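PDB 4ZM6: N-acetyl-beta-D glucosaminidase from Rhizomucor miehei CAU432, which probably cleaves N-acetyl-beta-D-glucosaminides as a family 3 glycoside hydrolase and carries an acetyl-CoA-binding, GCN5-related glucosamine N-acetyltransferase region. Local coordinates for residues S766-T772 with S794-V800; G812-A817 with F841-V845. All coordinates share one frame; numbering follows the deposited sequence.

Both contacts belong to the C-terminal N-acetyltransferase-like region, and their centres lie 13 Å apart. Contact 1 pairs two neighbouring strands of its sheet; contact 2 fastens the helix that follows strand 794-802 to a short helical turn near the C-terminus. Helix 811-825 lies on the sheet face carrying Leu767 and Met797, so Val816 serves both: its CG1 is 3.8 Å from Met797 SD, and its CG2 is 3.8 Å from Val800 CG1. Leu767 CD2 meets Ile815 O at 3.4 Å on the same helix. Acetyl-CoA binds away from both, in a pocket built from residues between 520 and 676; a sulfate lies near Ile813 in contact 2.

Contact 1: S766-T772 with S794-V800; sequences SLILNTT and SGGMACV
Ile768 and Ala798 form a hydrogen-bonded pair of two antiparallel strands, 766-771 and 794-800, whose directions differ by 166°. In GNAT topology these are the antiparallel third and fourth strands, and the fourth carries the fold's beta bulge: from Ile768 to Ser766 one strand advances two residues, while from Ala798 to Gly801 the other advances three, the extra residue falling around Cys799. Ile768 N gives a fairly straight bond to Ala798 O (2.9 Å, 164°), whereas the return bond is weak. Asn770 and Gly796 exchange a second pair, and at the non-hydrogen-bonded pair Thr771 and Gly795 the two CA atoms are 3.9 Å apart.

Past the bulge, Leu767 and Val800 lie side by side and point the same way, with Leu767 CB 3.8 Å from Val800 CG2. With the leucine CG between its own backbone N and carbonyl carbon (chi1 66°), CD2 is carried alongside Val800 CG2 as well. Leu767 and Met797 both pack on helix 811-825. Ile768 goes to the other face, where its CD1 reaches Cys799 CB at 3.8 Å and its side chain also meets helix 736-745. A water links the bulge to the neighbouring strand, donating to Cys799 O and bonded to Ser766 OG; Tyr739 OH also bonds both atoms. At the far end Thr772 N bonds to Ser794 O at 2.8 Å, and Thr772 OG1 lies 3.1 Å from that same oxygen and 2.6 Å from Ser794 OG.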
loop_
_atom_site.group_PDB
_atom_site.type_symbol
_atom_site.label_atom_id
_atom_site.label_comp_id
_atom_site.label_asym_id
_atom_site.label_seq_id
_atom_site.Cartn_x
_atom_site.Cartn_y
_atom_site.Cartn_z
ATOM N N SER A 766 42.674 18.138 -5.668
ATOM C CA SER A 766 41.462 18.658 -6.286
ATOM C C SER A 766 40.542 19.293 -5.265
ATOM O O SER A 766 40.658 19.021 -4.077
ATOM C CB SER A 766 40.707 17.539 -7.015
ATOM O OG SER A 766 39.747 16.940 -6.168
ATOM N N LEU A 767 39.630 20.140 -5.740
ATOM C CA LEU A 767 38.524 20.636 -4.917
ATOM C C LEU A 767 37.372 21.112 -5.779
ATOM O O LEU A 767 37.515 21.251 -6.990
ATOM C CB LEU A 767 38.982 21.749 -3.969
ATOM C CG LEU A 767 39.451 23.073 -4.579
ATOM C CD1 LEU A 767 38.289 23.917 -5.083
ATOM C CD2 LEU A 767 40.252 23.861 -3.554
ATOM N N ILE A 768 36.236 21.370 -5.132
ATOM C CA ILE A 768 35.003 21.768 -5.806
ATOM C C ILE A 768 34.626 23.182 -5.415
ATOM O O ILE A 768 34.261 23.431 -4.269
ATOM C CB ILE A 768 33.826 20.839 -5.431
ATOM C CG1 ILE A 768 34.061 19.429 -5.974
ATOM C CG2 ILE A 768 32.509 21.383 -5.982
ATOM C CD1 ILE A 768 33.140 18.392 -5.370
ATOM N N LEU A 769 34.703 24.097 -6.378
ATOM C CA LEU A 769 34.232 25.464 -6.186
ATOM C C LEU A 769 32.722 25.532 -6.320
ATOM O O LEU A 769 32.077 24.611 -6.833
ATOM C CB LEU A 769 34.838 26.411 -7.226
ATOM C CG LEU A 769 36.320 26.755 -7.135
ATOM C CD1 LEU A 769 36.738 27.548 -8.363
ATOM C CD2 LEU A 769 36.608 27.539 -5.867
ATOM N N ASN A 770 32.173 26.643 -5.847
ATOM C CA ASN A 770 30.806 27.023 -6.145
ATOM C C ASN A 770 30.701 28.538 -6.049
ATOM O O ASN A 770 31.421 29.162 -5.265
ATOM C CB ASN A 770 29.829 26.342 -5.182
ATOM C CG ASN A 770 29.788 27.004 -3.819
ATOM O OD1 ASN A 770 30.440 26.551 -2.884
ATOM N ND2 ASN A 770 29.026 28.089 -3.702
ATOM N N THR A 771 29.816 29.125 -6.849
ATOM C CA THR A 771 29.597 30.563 -6.812
ATOM C C THR A 771 28.162 30.883 -7.205
ATOM O O THR A 771 27.671 30.415 -8.232
ATOM C CB THR A 771 30.545 31.310 -7.769
ATOM O OG1 THR A 771 31.908 31.010 -7.443
ATOM C CG2 THR A 771 30.327 32.813 -7.679
ATOM N N THR A 772 27.506 31.695 -6.385
ATOM C CA THR A 772 26.153 32.138 -6.656
ATOM C C THR A 772 26.037 32.799 -8.035
ATOM O O THR A 772 26.817 33.684 -8.372
ATOM C CB THR A 772 25.701 33.133 -5.576
ATOM O OG1 THR A 772 25.933 32.564 -4.282
ATOM C CG2 THR A 772 24.222 33.492 -5.732
ATOM N N SER A 794 28.727 35.763 -3.509
ATOM C CA SER A 794 29.056 34.700 -2.580
ATOM C C SER A 794 29.400 33.400 -3.292
ATOM O O SER A 794 28.930 33.135 -4.404
ATOM C CB SER A 794 27.865 34.455 -1.660
ATOM O OG SER A 794 26.710 34.131 -2.412
ATOM N N GLY A 795 30.206 32.583 -2.625
ATOM C CA GLY A 795 30.622 31.288 -3.159
ATOM C C GLY A 795 31.287 30.456 -2.081
ATOM O O GLY A 795 31.133 30.741 -0.901
ATOM N N GLY A 796 32.029 29.432 -2.480
ATOM C CA GLY A 796 32.717 28.586 -1.520
ATOM C C GLY A 796 33.421 27.416 -2.168
ATOM O O GLY A 796 33.542 27.351 -3.392
ATOM N N MET A 797 33.880 26.483 -1.342
ATOM C CA MET A 797 34.587 25.303 -1.831
ATOM C C MET A 797 34.249 24.076 -0.990
ATOM O O MET A 797 33.660 24.196 0.082
ATOM C CB MET A 797 36.100 25.548 -1.821
ATOM C CG MET A 797 36.723 25.579 -0.433
ATOM S SD MET A 797 38.423 26.163 -0.448
ATOM C CE MET A 797 38.142 27.908 -0.679
ATOM N N ALA A 798 34.647 22.906 -1.482
ATOM C CA ALA A 798 34.345 21.634 -0.824
ATOM C C ALA A 798 35.210 20.501 -1.370
ATOM O O ALA A 798 35.959 20.682 -2.327
ATOM C CB ALA A 798 32.867 21.294 -0.990
ATOM N N CYS A 799 35.104 19.334 -0.744
ATOM C CA CYS A 799 35.831 18.140 -1.166
ATOM C C CYS A 799 37.275 18.454 -1.559
ATOM O O CYS A 799 37.760 18.057 -2.620
ATOM C CB CYS A 799 35.064 17.438 -2.279
ATOM S SG CYS A 799 33.339 17.104 -1.822
ATOM N N VAL A 800 37.941 19.180 -0.663
ATOM C CA VAL A 800 39.355 19.511 -0.774
ATOM C C VAL A 800 40.162 18.291 -0.358
ATOM O O VAL A 800 39.900 17.689 0.689
ATOM C CB VAL A 800 39.723 20.664 0.178
ATOM C CG1 VAL A 800 41.221 20.932 0.149
ATOM C CG2 VAL A 800 38.934 21.923 -0.161
HETATM O O HOH W 1 39.505 15.855 -3.176
#

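Contact 2: G812-A817 with F841-V845; sequences GIGIVA and FYSRV
Ile813 leans out from helix 812-817 between the Phe841 ring and the guanidinium of Arg844. Its CB is already 4.0 Å from Arg844 NH2. From there the side chain divides: CG1 runs in between the two neighbours, 3.4 Å from Arg844 NH2 and 3.5 Å from Phe841 CE2, while CG2 lies over one face of the guanidinium, displaced toward its rim. At the tip, CD1 continues past the same group and meets both Arg844 NH2 and Arg844 NH1. The contact there is apolar carbon against a flat cation, with the arginine chain bent at chi3 (60°) to bring its end back over the isoleucine. A sulfate, probably from the crystallisation liquor, lies about 3 Å from this side chain at its nearest atom.

In GNAT enzymes generally, the helix after the bulged strand starts at the loop that holds the pyrophosphate of coenzyme A. The 841-845 segment follows strand 830-836, which runs parallel to strand 794-802 with helix 811-825 as the beta-alpha-beta crossover between them, and 841-845 packs against its first turns.

Phe841 holds CG anti to its backbone N (chi1 -179°), which extends the ring to the helix. Its CZ reaches Gly812 C at 3.7 Å near the ring plane, and Val816 CG2 comes to the same ring's edge at CE1. The other branch, Val816 CG1, meets Val845 CG2 at 4.0 Å, the two valines crossing at about a right angle, and also touches Tyr842 CE1. Within 841-845, Phe841 CD1 sits over the centre of the Tyr842 ring, and one residue further along the helix from Val816, Ala817 CB lies 4.4 Å from Val845 CG1.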
loop_
_atom_site.group_PDB
_atom_site.type_symbol
_atom_site.label_atom_id
_atom_site.label_comp_id
_atom_site.label_asym_id
_atom_site.label_seq_id
_atom_site.Cartn_x
_atom_site.Cartn_y
_atom_site.Cartn_z
ATOM N N GLY A 812 47.752 21.403 -0.364
ATOM C CA GLY A 812 46.413 21.595 0.179
ATOM C C GLY A 812 46.105 23.044 0.495
ATOM O O GLY A 812 45.035 23.545 0.159
ATOM N N ILE A 813 47.055 23.728 1.122
ATOM C CA ILE A 813 46.859 25.129 1.505
ATOM C C ILE A 813 46.963 25.993 0.250
ATOM O O ILE A 813 46.298 27.027 0.138
ATOM C CB ILE A 813 47.874 25.622 2.569
ATOM C CG1 ILE A 813 48.143 24.544 3.632
ATOM C CG2 ILE A 813 47.359 26.895 3.236
ATOM C CD1 ILE A 813 49.447 23.780 3.468
ATOM N N GLY A 814 47.808 25.557 -0.683
ATOM C CA GLY A 814 47.941 26.203 -1.977
ATOM C C GLY A 814 46.654 26.204 -2.770
ATOM O O GLY A 814 46.145 27.266 -3.142
ATOM N N ILE A 815 46.123 25.011 -3.018
ATOM C CA ILE A 815 44.898 24.862 -3.804
ATOM C C ILE A 815 43.702 25.566 -3.166
ATOM O O ILE A 815 42.842 26.088 -3.875
ATOM C CB ILE A 815 44.563 23.382 -4.073
ATOM C CG1 ILE A 815 43.513 23.270 -5.175
ATOM C CG2 ILE A 815 44.097 22.684 -2.804
ATOM C CD1 ILE A 815 43.328 21.860 -5.686
ATOM N N VAL A 816 43.649 25.596 -1.840
ATOM C CA VAL A 816 42.602 26.349 -1.151
ATOM C C VAL A 816 42.821 27.843 -1.364
ATOM O O VAL A 816 41.878 28.579 -1.636
ATOM C CB VAL A 816 42.543 26.011 0.360
ATOM C CG1 VAL A 816 41.720 27.029 1.132
ATOM C CG2 VAL A 816 41.956 24.625 0.558
ATOM N N ALA A 817 44.068 28.287 -1.241
ATOM C CA ALA A 817 44.397 29.702 -1.418
ATOM C C ALA A 817 44.089 30.134 -2.846
ATOM O O ALA A 817 43.600 31.242 -3.086
ATOM C CB ALA A 817 45.859 29.960 -1.076
ATOM N N PHE A 841 43.749 25.206 10.002
ATOM C CA PHE A 841 44.104 25.130 8.588
ATOM C C PHE A 841 43.459 26.264 7.794
ATOM O O PHE A 841 44.135 26.975 7.051
ATOM C CB PHE A 841 43.650 23.786 8.028
ATOM C CG PHE A 841 43.985 23.581 6.584
ATOM C CD1 PHE A 841 43.130 24.031 5.589
ATOM C CD2 PHE A 841 45.142 22.913 6.221
ATOM C CE1 PHE A 841 43.429 23.829 4.256
ATOM C CE2 PHE A 841 45.446 22.703 4.890
ATOM C CZ PHE A 841 44.589 23.164 3.904
ATOM N N TYR A 842 42.146 26.417 7.949
ATOM C CA TYR A 842 41.395 27.439 7.223
ATOM C C TYR A 842 41.514 28.827 7.861
ATOM O O TYR A 842 41.114 29.825 7.256
ATOM C CB TYR A 842 39.920 27.038 7.098
ATOM C CG TYR A 842 39.680 25.834 6.211
ATOM C CD1 TYR A 842 39.705 25.951 4.828
ATOM C CD2 TYR A 842 39.420 24.576 6.757
ATOM C CE1 TYR A 842 39.484 24.852 4.011
ATOM C CE2 TYR A 842 39.197 23.473 5.947
ATOM C CZ TYR A 842 39.230 23.618 4.576
ATOM O OH TYR A 842 39.009 22.534 3.765
ATOM N N SER A 843 42.050 28.891 9.081
ATOM C CA SER A 843 42.400 30.173 9.709
ATOM C C SER A 843 43.542 30.859 8.963
ATOM O O SER A 843 43.609 32.085 8.924
ATOM C CB SER A 843 42.803 29.975 11.175
ATOM O OG SER A 843 41.682 29.654 11.982
ATOM N N ARG A 844 44.423 30.055 8.364
ATOM C CA ARG A 844 45.581 30.557 7.615
ATOM C C ARG A 844 45.229 31.227 6.277
ATOM O O ARG A 844 46.118 31.737 5.592
ATOM C CB ARG A 844 46.568 29.415 7.354
ATOM C CG ARG A 844 47.170 28.804 8.612
ATOM C CD ARG A 844 47.662 27.388 8.355
ATOM N NE ARG A 844 48.687 27.345 7.314
ATOM C CZ ARG A 844 49.170 26.231 6.761
ATOM N NH1 ARG A 844 48.727 25.031 7.133
ATOM N NH2 ARG A 844 50.101 26.317 5.820
ATOM N N VAL A 845 43.951 31.206 5.896
ATOM C CA VAL A 845 43.484 31.891 4.692
ATOM C C VAL A 845 42.204 32.697 4.958
ATOM O O VAL A 845 41.379 32.883 4.063
ATOM C CB VAL A 845 43.283 30.893 3.525
ATOM C CG1 VAL A 845 44.616 30.306 3.089
ATOM C CG2 VAL A 845 42.325 29.775 3.914
#